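PDB 3A5V: alpha-galactosidase from Umbelopsis vinacea, which probably hydrolyses terminal alpha-linked galactose residues from galactosides, as a tetrameric enzyme of glycoside hydrolase family 27. Local coordinates for residues Ala31-Ala36 and His84-Lys89; Trp54-Arg59 and Ala67-Phe72; Ile358-Leu363 and Leu388-Ser393. All coordinates share one frame; numbering follows the deposited sequence.

Contact 1. Residues Ala31-Ala36 and His84-Lys89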
loop_
_atom_site.group_PDB
_atom_site.type_symbol
_atom_site.label_atom_id
_atom_site.label_comp_id
_atom_site.label_asym_id
_atom_site.label_seq_id
_atom_site.Cartn_x
_atom_site.Cartn_y
_atom_site.Cartn_z
ATOM N N ALA A 31 -24.607 -30.966 21.490
ATOM C CA ALA A 31 -23.375 -31.030 20.687
ATOM C C ALA A 31 -22.174 -31.459 21.555
ATOM O O ALA A 31 -21.357 -32.266 21.111
ATOM C CB ALA A 31 -23.107 -29.711 20.030
ATOM N N ALA A 32 -22.075 -30.920 22.776
ATOM C CA ALA A 32 -20.975 -31.279 23.694
ATOM C C ALA A 32 -21.024 -32.767 24.032
ATOM O O ALA A 32 -19.977 -33.429 24.088
ATOM C CB ALA A 32 -21.008 -30.426 24.969
ATOM N N LYS A 33 -22.240 -33.295 24.237
ATOM C CA LYS A 33 -22.420 -34.724 24.524
ATOM C C LYS A 33 -22.080 -35.593 23.323
ATOM O O LYS A 33 -21.503 -36.667 23.474
ATOM C CB LYS A 33 -23.840 -35.002 25.053
ATOM C CG LYS A 33 -24.021 -34.414 26.474
ATOM C CD LYS A 33 -25.441 -34.584 27.056
ATOM C CE LYS A 33 -25.503 -33.818 28.397
ATOM N NZ LYS A 33 -26.847 -33.894 29.029
ATOM N N ALA A 34 -22.415 -35.121 22.124
ATOM C CA ALA A 34 -22.019 -35.804 20.889
ATOM C C ALA A 34 -20.486 -35.793 20.676
ATOM O O ALA A 34 -19.899 -36.809 20.297
ATOM C CB ALA A 34 -22.751 -35.169 19.687
ATOM N N ILE A 35 -19.851 -34.642 20.915
ATOM C CA ILE A 35 -18.387 -34.513 20.893
ATOM C C ILE A 35 -17.727 -35.539 21.830
ATOM O O ILE A 35 -16.814 -36.256 21.413
ATOM C CB ILE A 35 -17.939 -33.054 21.182
ATOM C CG1 ILE A 35 -18.266 -32.145 19.983
ATOM C CG2 ILE A 35 -16.405 -32.954 21.502
ATOM C CD1 ILE A 35 -18.304 -30.643 20.325
ATOM N N ALA A 36 -18.220 -35.637 23.074
ATOM C CA ALA A 36 -17.714 -36.635 24.018
ATOM C C ALA A 36 -17.999 -38.066 23.568
ATOM O O ALA A 36 -17.097 -38.899 23.544
ATOM C CB ALA A 36 -18.303 -36.399 25.425
ATOM N N HIS A 84 -17.819 -28.441 31.454
ATOM C CA HIS A 84 -16.709 -28.885 32.299
ATOM C C HIS A 84 -16.888 -30.326 32.809
ATOM O O HIS A 84 -15.929 -31.106 32.793
ATOM C CB HIS A 84 -16.468 -27.907 33.448
ATOM C CG HIS A 84 -15.866 -26.597 33.016
ATOM N ND1 HIS A 84 -15.856 -25.481 33.823
ATOM C CD2 HIS A 84 -15.262 -26.230 31.857
ATOM C CE1 HIS A 84 -15.246 -24.487 33.190
ATOM N NE2 HIS A 84 -14.877 -24.915 31.996
ATOM N N ASN A 85 -18.106 -30.672 33.223
ATOM C CA ASN A 85 -18.439 -32.040 33.680
ATOM C C ASN A 85 -18.225 -33.118 32.629
ATOM O O ASN A 85 -17.989 -34.276 32.955
ATOM C CB ASN A 85 -19.884 -32.102 34.188
ATOM C CG ASN A 85 -20.032 -31.520 35.580
ATOM O OD1 ASN A 85 -19.039 -31.303 36.276
ATOM N ND2 ASN A 85 -21.277 -31.255 35.992
ATOM N N LEU A 86 -18.282 -32.725 31.357
ATOM C CA LEU A 86 -18.046 -33.669 30.272
ATOM C C LEU A 86 -16.557 -33.809 29.972
ATOM O O LEU A 86 -16.174 -34.603 29.107
ATOM C CB LEU A 86 -18.802 -33.225 29.004
ATOM C CG LEU A 86 -20.322 -33.323 29.056
ATOM C CD1 LEU A 86 -20.960 -32.452 28.001
ATOM C CD2 LEU A 86 -20.714 -34.792 28.849
ATOM N N GLY A 87 -15.728 -33.056 30.692
ATOM C CA GLY A 87 -14.273 -33.085 30.464
ATOM C C GLY A 87 -13.902 -32.187 29.279
ATOM O O GLY A 87 -12.883 -32.391 28.628
ATOM N N LEU A 88 -14.748 -31.199 29.007
ATOM C CA LEU A 88 -14.548 -30.285 27.882
ATOM C C LEU A 88 -14.282 -28.876 28.392
ATOM O O LEU A 88 -14.538 -28.576 29.563
ATOM C CB LEU A 88 -15.784 -30.307 26.968
ATOM C CG LEU A 88 -16.037 -31.631 26.219
ATOM C CD1 LEU A 88 -17.463 -31.702 25.685
ATOM C CD2 LEU A 88 -15.013 -31.860 25.071
ATOM N N LYS A 89 -13.773 -28.006 27.519
ATOM C CA LYS A 89 -13.583 -26.604 27.873
ATOM C C LYS A 89 -14.564 -25.716 27.098
ATOM O O LYS A 89 -15.018 -26.105 26.023
ATOM C CB LYS A 89 -12.126 -26.197 27.623
ATOM C CG LYS A 89 -11.147 -26.741 28.683
ATOM C CD LYS A 89 -9.695 -26.501 28.261
ATOM C CE LYS A 89 -8.688 -27.202 29.177
ATOM N NZ LYS A 89 -8.801 -26.613 30.531
#

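Contact 2. Residues Trp54-Arg59 and Ala67-Phe72. With MAN (alpha-D-mannopyranose), chain B; MAN (alpha-D-mannopyranose), chain C.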
loop_
_atom_site.group_PDB
_atom_site.type_symbol
_atom_site.label_atom_id
_atom_site.label_comp_id
_atom_site.label_asym_id
_atom_site.label_seq_id
_atom_site.Cartn_x
_atom_site.Cartn_y
_atom_site.Cartn_z
ATOM N N TRP A 54 -25.325 -15.104 21.191
ATOM C CA TRP A 54 -25.645 -15.525 22.566
ATOM C C TRP A 54 -26.127 -14.347 23.425
ATOM O O TRP A 54 -26.736 -14.562 24.466
ATOM C CB TRP A 54 -24.434 -16.188 23.252
ATOM C CG TRP A 54 -23.199 -15.304 23.368
ATOM C CD1 TRP A 54 -22.127 -15.275 22.500
ATOM C CD2 TRP A 54 -22.900 -14.346 24.398
ATOM N NE1 TRP A 54 -21.205 -14.358 22.916
ATOM C CE2 TRP A 54 -21.640 -13.774 24.080
ATOM C CE3 TRP A 54 -23.571 -13.916 25.560
ATOM C CZ2 TRP A 54 -21.033 -12.791 24.882
ATOM C CZ3 TRP A 54 -22.982 -12.930 26.346
ATOM C CH2 TRP A 54 -21.726 -12.370 26.002
ATOM N N GLN A 55 -25.852 -13.124 22.966
ATOM C CA GLN A 55 -25.951 -11.910 23.777
ATOM C C GLN A 55 -27.389 -11.482 24.068
ATOM O O GLN A 55 -28.265 -11.597 23.220
ATOM C CB GLN A 55 -25.220 -10.731 23.104
ATOM C CG GLN A 55 -23.706 -10.919 22.905
ATOM C CD GLN A 55 -23.356 -11.652 21.605
ATOM O OE1 GLN A 55 -24.209 -12.274 20.982
ATOM N NE2 GLN A 55 -22.096 -11.556 21.190
ATOM N N LYS A 56 -27.599 -10.983 25.284
ATOM C CA LYS A 56 -28.802 -10.234 25.625
ATOM C C LYS A 56 -28.795 -8.917 24.837
ATOM O O LYS A 56 -27.727 -8.434 24.406
ATOM C CB LYS A 56 -28.819 -9.970 27.141
ATOM C CG LYS A 56 -30.170 -9.542 27.712
ATOM C CD LYS A 56 -30.146 -9.600 29.239
ATOM C CE LYS A 56 -31.356 -8.878 29.837
ATOM N NZ LYS A 56 -31.383 -9.099 31.303
ATOM N N ASN A 57 -29.978 -8.341 24.627
ATOM C CA ASN A 57 -30.121 -7.154 23.770
ATOM C C ASN A 57 -29.474 -5.875 24.314
ATOM O O ASN A 57 -29.154 -4.973 23.541
ATOM C CB ASN A 57 -31.599 -6.892 23.444
ATOM C CG ASN A 57 -32.372 -6.404 24.657
ATOM O OD1 ASN A 57 -32.341 -7.040 25.714
ATOM N ND2 ASN A 57 -33.050 -5.259 24.522
ATOM N N GLU A 58 -29.286 -5.795 25.631
ATOM C CA GLU A 58 -28.654 -4.637 26.251
ATOM C C GLU A 58 -27.838 -5.065 27.461
ATOM O O GLU A 58 -28.109 -6.110 28.046
ATOM C CB GLU A 58 -29.696 -3.570 26.655
ATOM C CG GLU A 58 -30.467 -2.912 25.463
ATOM C CD GLU A 58 -29.570 -2.167 24.436
ATOM O OE1 GLU A 58 -28.518 -1.600 24.823
ATOM O OE2 GLU A 58 -29.932 -2.139 23.229
ATOM N N ARG A 59 -26.833 -4.261 27.811
ATOM C CA ARG A 59 -26.049 -4.449 29.031
ATOM C C ARG A 59 -26.890 -4.166 30.280
ATOM O O ARG A 59 -27.894 -3.450 30.218
ATOM C CB ARG A 59 -24.817 -3.541 29.031
ATOM C CG ARG A 59 -23.766 -3.932 28.001
ATOM C CD ARG A 59 -22.523 -3.022 28.025
ATOM N NE ARG A 59 -21.541 -3.534 27.068
ATOM C CZ ARG A 59 -20.655 -4.493 27.331
ATOM N NH1 ARG A 59 -20.550 -5.014 28.561
ATOM N NH2 ARG A 59 -19.835 -4.915 26.368
ATOM N N ALA A 67 -26.179 -13.238 28.924
ATOM C CA ALA A 67 -26.684 -13.987 27.784
ATOM C C ALA A 67 -28.190 -13.793 27.610
ATOM O O ALA A 67 -28.888 -13.438 28.566
ATOM C CB ALA A 67 -26.359 -15.464 27.936
ATOM N N ASP A 68 -28.681 -14.009 26.394
ATOM C CA ASP A 68 -30.115 -13.941 26.135
ATOM C C ASP A 68 -30.866 -14.909 27.062
ATOM O O ASP A 68 -30.604 -16.115 27.037
ATOM C CB ASP A 68 -30.459 -14.260 24.685
ATOM C CG ASP A 68 -31.960 -14.156 24.424
ATOM O OD1 ASP A 68 -32.456 -13.033 24.233
ATOM O OD2 ASP A 68 -32.657 -15.175 24.474
ATOM N N PRO A 69 -31.791 -14.372 27.888
ATOM C CA PRO A 69 -32.497 -15.209 28.869
ATOM C C PRO A 69 -33.399 -16.293 28.269
ATOM O O PRO A 69 -33.646 -17.289 28.928
ATOM C CB PRO A 69 -33.318 -14.194 29.680
ATOM C CG PRO A 69 -33.501 -13.036 28.762
ATOM C CD PRO A 69 -32.204 -12.957 27.979
ATOM N N THR A 70 -33.896 -16.103 27.051
ATOM C CA THR A 70 -34.697 -17.144 26.392
ATOM C C THR A 70 -33.812 -18.309 25.928
ATOM O O THR A 70 -34.106 -19.470 26.212
ATOM C CB THR A 70 -35.558 -16.579 25.228
ATOM O OG1 THR A 70 -36.584 -15.713 25.757
ATOM C CG2 THR A 70 -36.247 -17.697 24.441
ATOM N N LYS A 71 -32.719 -17.988 25.240
ATOM C CA LYS A 71 -31.785 -18.991 24.734
ATOM C C LYS A 71 -31.004 -19.675 25.848
ATOM O O LYS A 71 -30.654 -20.851 25.733
ATOM C CB LYS A 71 -30.795 -18.352 23.748
ATOM C CG LYS A 71 -31.412 -17.901 22.419
ATOM C CD LYS A 71 -30.422 -17.030 21.617
ATOM C CE LYS A 71 -30.942 -16.839 20.207
ATOM N NZ LYS A 71 -30.065 -15.974 19.365
ATOM N N PHE A 72 -30.721 -18.923 26.914
ATOM C CA PHE A 72 -29.938 -19.405 28.040
ATOM C C PHE A 72 -30.673 -19.136 29.355
ATOM O O PHE A 72 -30.297 -18.230 30.097
ATOM C CB PHE A 72 -28.537 -18.759 28.035
ATOM C CG PHE A 72 -27.761 -19.035 26.765
ATOM C CD1 PHE A 72 -26.983 -20.193 26.651
ATOM C CD2 PHE A 72 -27.839 -18.161 25.680
ATOM C CE1 PHE A 72 -26.274 -20.459 25.479
ATOM C CE2 PHE A 72 -27.141 -18.417 24.486
ATOM C CZ PHE A 72 -26.356 -19.571 24.385
HETATM C C1 MAN B . -33.783 -2.078 21.868
HETATM C C2 MAN B . -32.642 -2.993 21.382
HETATM C C3 MAN B . -33.121 -3.995 20.315
HETATM C C4 MAN B . -34.417 -4.688 20.741
HETATM C C5 MAN B . -35.455 -3.679 21.248
HETATM C C6 MAN B . -36.728 -4.365 21.750
HETATM O O2 MAN B . -32.056 -3.675 22.471
HETATM O O3 MAN B . -32.159 -5.000 20.045
HETATM O O4 MAN B . -34.921 -5.403 19.635
HETATM O O5 MAN B . -34.910 -2.844 22.268
HETATM O O6 MAN B . -36.458 -5.085 22.935
HETATM C C1 MAN C . -31.374 -4.697 18.866
HETATM C C2 MAN C . -31.311 -5.919 17.944
HETATM C C3 MAN C . -30.507 -7.058 18.579
HETATM C C4 MAN C . -29.192 -6.589 19.204
HETATM C C5 MAN C . -29.351 -5.268 19.969
HETATM C C6 MAN C . -28.019 -4.695 20.443
HETATM O O2 MAN C . -30.732 -5.579 16.697
HETATM O O3 MAN C . -30.237 -8.048 17.607
HETATM O O4 MAN C . -28.759 -7.601 20.083
HETATM O O5 MAN C . -30.053 -4.295 19.193
HETATM O O6 MAN C . -27.224 -4.307 19.342
HETATM O O HOH W 1 -32.124 -10.310 24.903
#

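Contact 3. Residues Ile358-Leu363 and Leu388-Ser393. With NAG (2-acetamido-2-deoxy-beta-D-glucopyranose), chain D; NAG (2-acetamido-2-deoxy-beta-D-glucopyranose), chain E.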
loop_
_atom_site.group_PDB
_atom_site.type_symbol
_atom_site.label_atom_id
_atom_site.label_comp_id
_atom_site.label_asym_id
_atom_site.label_seq_id
_atom_site.Cartn_x
_atom_site.Cartn_y
_atom_site.Cartn_z
ATOM N N ILE A 358 14.842 -44.674 2.849
ATOM C CA ILE A 358 13.984 -44.216 3.946
ATOM C C ILE A 358 12.582 -44.798 3.765
ATOM O O ILE A 358 12.053 -44.823 2.648
ATOM C CB ILE A 358 13.903 -42.644 4.008
ATOM C CG1 ILE A 358 15.293 -42.018 4.197
ATOM C CG2 ILE A 358 12.964 -42.160 5.137
ATOM C CD1 ILE A 358 15.324 -40.500 3.924
ATOM N N GLU A 359 11.998 -45.273 4.866
ATOM C CA GLU A 359 10.634 -45.776 4.856
ATOM C C GLU A 359 9.645 -44.615 4.822
ATOM O O GLU A 359 9.772 -43.653 5.586
ATOM C CB GLU A 359 10.330 -46.636 6.092
ATOM C CG GLU A 359 8.923 -47.239 6.024
ATOM C CD GLU A 359 8.446 -47.931 7.303
ATOM O OE1 GLU A 359 9.146 -47.900 8.331
ATOM O OE2 GLU A 359 7.327 -48.491 7.261
ATOM N N VAL A 360 8.649 -44.737 3.950
ATOM C CA VAL A 360 7.621 -43.707 3.797
ATOM C C VAL A 360 6.270 -44.321 4.133
ATOM O O VAL A 360 5.918 -45.390 3.613
ATOM C CB VAL A 360 7.583 -43.154 2.350
ATOM C CG1 VAL A 360 6.491 -42.059 2.217
ATOM C CG2 VAL A 360 8.965 -42.602 1.950
ATOM N N ARG A 361 5.526 -43.644 4.999
ATOM C CA ARG A 361 4.194 -44.103 5.411
ATOM C C ARG A 361 3.125 -43.151 4.867
ATOM O O ARG A 361 3.309 -41.928 4.876
ATOM C CB ARG A 361 4.121 -44.143 6.936
ATOM C CG ARG A 361 2.780 -44.589 7.504
ATOM C CD ARG A 361 2.857 -44.705 9.028
ATOM N NE ARG A 361 1.615 -45.239 9.610
ATOM C CZ ARG A 361 1.312 -46.536 9.688
ATOM N NH1 ARG A 361 2.141 -47.458 9.187
ATOM N NH2 ARG A 361 0.159 -46.914 10.241
ATOM N N ASP A 362 2.016 -43.719 4.406
ATOM C CA ASP A 362 0.871 -42.930 3.962
ATOM C C ASP A 362 -0.045 -42.790 5.172
ATOM O O ASP A 362 -0.601 -43.790 5.656
ATOM C CB ASP A 362 0.162 -43.619 2.789
ATOM C CG ASP A 362 -0.978 -42.785 2.198
ATOM O OD1 ASP A 362 -1.756 -42.153 2.965
ATOM O OD2 ASP A 362 -1.106 -42.774 0.951
ATOM N N LEU A 363 -0.191 -41.554 5.659
ATOM C CA LEU A 363 -0.904 -41.293 6.919
ATOM C C LEU A 363 -2.425 -41.402 6.833
ATOM O O LEU A 363 -3.090 -41.746 7.826
ATOM C CB LEU A 363 -0.499 -39.932 7.503
ATOM C CG LEU A 363 0.986 -39.774 7.857
ATOM C CD1 LEU A 363 1.153 -38.509 8.679
ATOM C CD2 LEU A 363 1.552 -41.004 8.631
ATOM N N LEU A 388 2.356 -37.828 3.578
ATOM C CA LEU A 388 3.392 -38.825 3.818
ATOM C C LEU A 388 4.190 -38.491 5.051
ATOM O O LEU A 388 4.428 -37.301 5.351
ATOM C CB LEU A 388 4.371 -38.906 2.624
ATOM C CG LEU A 388 3.745 -39.016 1.225
ATOM C CD1 LEU A 388 4.835 -38.896 0.144
ATOM C CD2 LEU A 388 2.935 -40.319 1.076
ATOM N N LYS A 389 4.617 -39.539 5.755
ATOM C CA LYS A 389 5.627 -39.396 6.795
ATOM C C LYS A 389 6.877 -40.200 6.446
ATOM O O LYS A 389 6.808 -41.414 6.218
ATOM C CB LYS A 389 5.078 -39.836 8.161
ATOM C CG LYS A 389 6.078 -39.621 9.316
ATOM C CD LYS A 389 5.502 -40.151 10.621
ATOM C CE LYS A 389 6.494 -40.022 11.776
ATOM N NZ LYS A 389 5.858 -40.526 13.016
ATOM N N PHE A 390 8.010 -39.502 6.404
ATOM C CA PHE A 390 9.320 -40.121 6.197
ATOM C C PHE A 390 9.856 -40.485 7.565
ATOM O O PHE A 390 9.930 -39.622 8.448
ATOM C CB PHE A 390 10.272 -39.148 5.478
ATOM C CG PHE A 390 10.062 -39.080 3.976
ATOM C CD1 PHE A 390 8.865 -38.607 3.443
ATOM C CD2 PHE A 390 11.068 -39.489 3.109
ATOM C CE1 PHE A 390 8.654 -38.554 2.033
ATOM C CE2 PHE A 390 10.890 -39.439 1.721
ATOM C CZ PHE A 390 9.672 -38.978 1.174
ATOM N N MET A 391 10.216 -41.757 7.746
ATOM C CA MET A 391 10.552 -42.281 9.075
ATOM C C MET A 391 11.990 -41.976 9.491
ATOM O O MET A 391 12.405 -42.258 10.611
ATOM C CB MET A 391 10.243 -43.786 9.157
ATOM C CG MET A 391 8.792 -44.125 8.864
ATOM S SD MET A 391 7.597 -43.377 10.009
ATOM C CE MET A 391 7.897 -44.384 11.452
ATOM N N ASP A 392 12.733 -41.361 8.576
ATOM C CA ASP A 392 14.078 -40.894 8.846
ATOM C C ASP A 392 14.348 -39.708 7.917
ATOM O O ASP A 392 13.503 -39.340 7.086
ATOM C CB ASP A 392 15.104 -42.023 8.621
ATOM C CG ASP A 392 16.373 -41.875 9.499
ATOM O OD1 ASP A 392 16.740 -40.745 9.891
ATOM O OD2 ASP A 392 17.000 -42.908 9.812
ATOM N N SER A 393 15.522 -39.111 8.079
ATOM C CA SER A 393 15.930 -37.931 7.330
ATOM C C SER A 393 17.086 -38.273 6.394
ATOM O O SER A 393 17.921 -39.120 6.714
ATOM C CB SER A 393 16.389 -36.856 8.315
ATOM O OG SER A 393 16.923 -35.741 7.632
HETATM C C1 NAG D . 14.445 -48.402 5.303
HETATM C C2 NAG D . 15.896 -48.909 5.396
HETATM C C3 NAG D . 16.391 -48.894 6.846
HETATM C C4 NAG D . 16.180 -47.514 7.473
HETATM C C5 NAG D . 14.735 -47.035 7.239
HETATM C C6 NAG D . 14.537 -45.609 7.761
HETATM C C7 NAG D . 16.935 -50.525 3.896
HETATM C C8 NAG D . 16.837 -51.877 3.242
HETATM N N2 NAG D . 16.026 -50.244 4.828
HETATM O O3 NAG D . 17.761 -49.232 6.897
HETATM O O4 NAG D . 16.397 -47.587 8.870
HETATM O O5 NAG D . 14.403 -47.102 5.873
HETATM O O6 NAG D . 13.181 -45.241 7.686
HETATM O O7 NAG D . 17.845 -49.744 3.580
HETATM C C1 NAG E . 17.581 -46.880 9.293
HETATM C C2 NAG E . 17.474 -46.520 10.779
HETATM C C3 NAG E . 18.773 -45.926 11.331
HETATM C C4 NAG E . 20.038 -46.643 10.829
HETATM C C5 NAG E . 19.939 -46.980 9.332
HETATM C C6 NAG E . 21.121 -47.819 8.839
HETATM C C7 NAG E . 15.228 -45.911 11.544
HETATM C C8 NAG E . 14.234 -44.799 11.736
HETATM N N2 NAG E . 16.410 -45.564 11.043
HETATM O O3 NAG E . 18.704 -45.949 12.746
HETATM O O4 NAG E . 21.161 -45.811 11.047
HETATM O O5 NAG E . 18.728 -47.673 9.067
HETATM O O6 NAG E . 20.964 -49.166 9.253
HETATM O O7 NAG E . 14.920 -47.066 11.833
#

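Contact 1. Residues Ala31-Ala36 and His84-Lys89
Ala32 makes the first contact along the helical segment, and its methyl group meets both leucines of residues 84-89. Its CB lies 3.6 Å from Leu86 CD1 and 3.8 Å from Leu88 CD1, so one methyl of each leucine touches it, the two approaching about 70° apart. The same Leu88 CD1 comes 3.4 Å from the backbone oxygen Ala32 O, an atom that already accepts the helical bond from Ala36 N. Lys33 adds only the aliphatic root of its chain: CG rests 3.9 Å from Leu86 CD1 and nearly as near CD2, and the two side chains cross at about a right angle. One helical turn on from Ala32, Ile35 uses its branch methyl. CG2 is anti to the backbone N and meets Leu88 CD2 at 4.0 Å. Ala36 closes the row more loosely, its CB 4.5 Å from Leu86 CD2. The side-chain contacts are all between aliphatic carbons, and 243 Å² is buried in total.

The two leucines lie on either side of Gly87, where helix 76-85 ends in a Schellman motif: Gly87 has positive phi (82°), and Gly87 N bonds to His84 O at 2.9 Å. In Leu86 CG is anti to the carbonyl carbon (chi1 -69°), and the branch beyond it brings CD1 to Ala32 and Lys33. Leu86 O accepts a bond from Lys41 NZ, tying the turn to helix 40-43.

On the outside of the beta/alpha barrel, helix 25-38 thus packs against the turn that follows helix 76-85 and leads into strand 89-95. Val48 of strand 47-49 touches Ala32, Ile35 and Leu88 from the barrel wall, Trp13 of strand 11-14 reaches Ile35, and Lys89 opens strand 89-95 through backbone bonds with Asn46 and Val48.

Contact 2. Residues Trp54-Arg59 and Ala67-Phe72
Asp68 N donates to Trp54 O at 2.8 Å, almost straight at 171°, within a single beta bridge in otherwise irregular loop. The bridge pairs Gln55 with Ala67, and a backbone bond between Lys56 and Leu66 adds a second tie. The Trp54 indole has Ala67 CA at its edge, 3.8 Å from CE3. Gln55 CG covers one face, 3.6 Å above the ring centre, while NE1 bonds to Tyr93 O. Phe72 CE2 packs at 3.7 Å against Trp54 CB. Lys56 crosses Pro69 at about a right angle before its NZ reaches Glu60.

CG of Asp68 is anti to the backbone N (chi1 -179°), and the carboxylate it carries turns OD2 back to Lys71 N. That bond, 2.9 Å from Lys71 N to Asp68 OD2, uses the anti lone pair in an Asx motif; Thr70 N adds only a weak one. OD1 receives a water that accepts from Asn57 N. Beyond, Asn57 ND2 donates to O2 of one mannose at 2.8 Å, and this hydroxyl donates to Glu58 OE2. Such backbone and water donors would probably favour a charged Asp68, and the bridged loop places Asn57 and Glu58 so that both bond the same mannose O2.

Contact 3. Residues Ile358-Leu363 and Leu388-Ser393
Val360 and Phe390 form the apolar centre of the strand pair. Val360 CG2 stands 3.7 Å from the centroid of the Phe390 ring and 13° off its normal, a CH-pi contact over the face. CG of Phe390 is anti to the carbonyl carbon (chi1 -80°), and the ring it carries lies alongside Val360. Ile358 CG2 reaches the same ring obliquely, 3.9 Å from CD2, and Val360 CG1 packs at 3.8 Å against Leu388 CB. An alanine in place of Phe390 would probably open a gap beside Val360, whose CG2 would lose the ring that it now covers.

Backbone bonds fix this register. Arg361 and Lys389 are a hydrogen-bonded antiparallel pair: Arg361 N donates to Lys389 O at 2.8 Å and Lys389 N to Arg361 O at 2.9 Å. Val360-Phe390 and Asp362-Leu388 are the non-hydrogen-bonded pairs either side, with their side chains on one face. Beyond the regular strand, Met391 N still bonds to Glu359 O at 2.9 Å, nearly along the C=O axis. Lys389, on the face away from Val360 and Phe390, meets Leu363: CD2 to Lys389 CB 3.7 Å.

Farther out, two linked N-acetylglucosamines of the protein's own glycan lie beside Ile358, Glu359, Met391 and Asp392. Glu359 N donates to O6 of the first, while Asp392 OD2 accepts N2 of the second at 3.0 Å. Asp392 O is buried with no polar partner in the model. Arg361 bridges to Glu289 and Asp362 to Arg386, Glu359 bonds Ser368, and Lys389 NZ bonds a polyether probably from the crystallisation liquor.

Strands 358-362 and 384-390 run antiparallel (156° between directions) in the C-terminal beta-sandwich domain, flanked by strands 367-372 and 322-329 respectively. Trp341 of helix 341-344 meets Phe390 edge-to-face, and helix 288-294 touches Leu363.

Contacts 1 and 2 belong to the barrel, contact 3 to the C-terminal sandwich. The loop holding contact 2 leads from strand 47-49 into helix 76-85, the helix that ends in contact 1, yet the two stay about 11 Å apart at their nearest atoms. Contact 3 has no exposed residue among those that touch and seven of twelve buried; contacts 1 and 2 each include one exposed residue, contact 2 lying farthest from the chain's centre (about 28 Å between centres). Contact 1 is aliphatic packing of a helix against the turn after another, contact 2 a loop held by one cross-segment bond, water and a carboxylate, contact 3 a strand ladder with an aromatic centre. Contacts 2 and 3 both meet sugars.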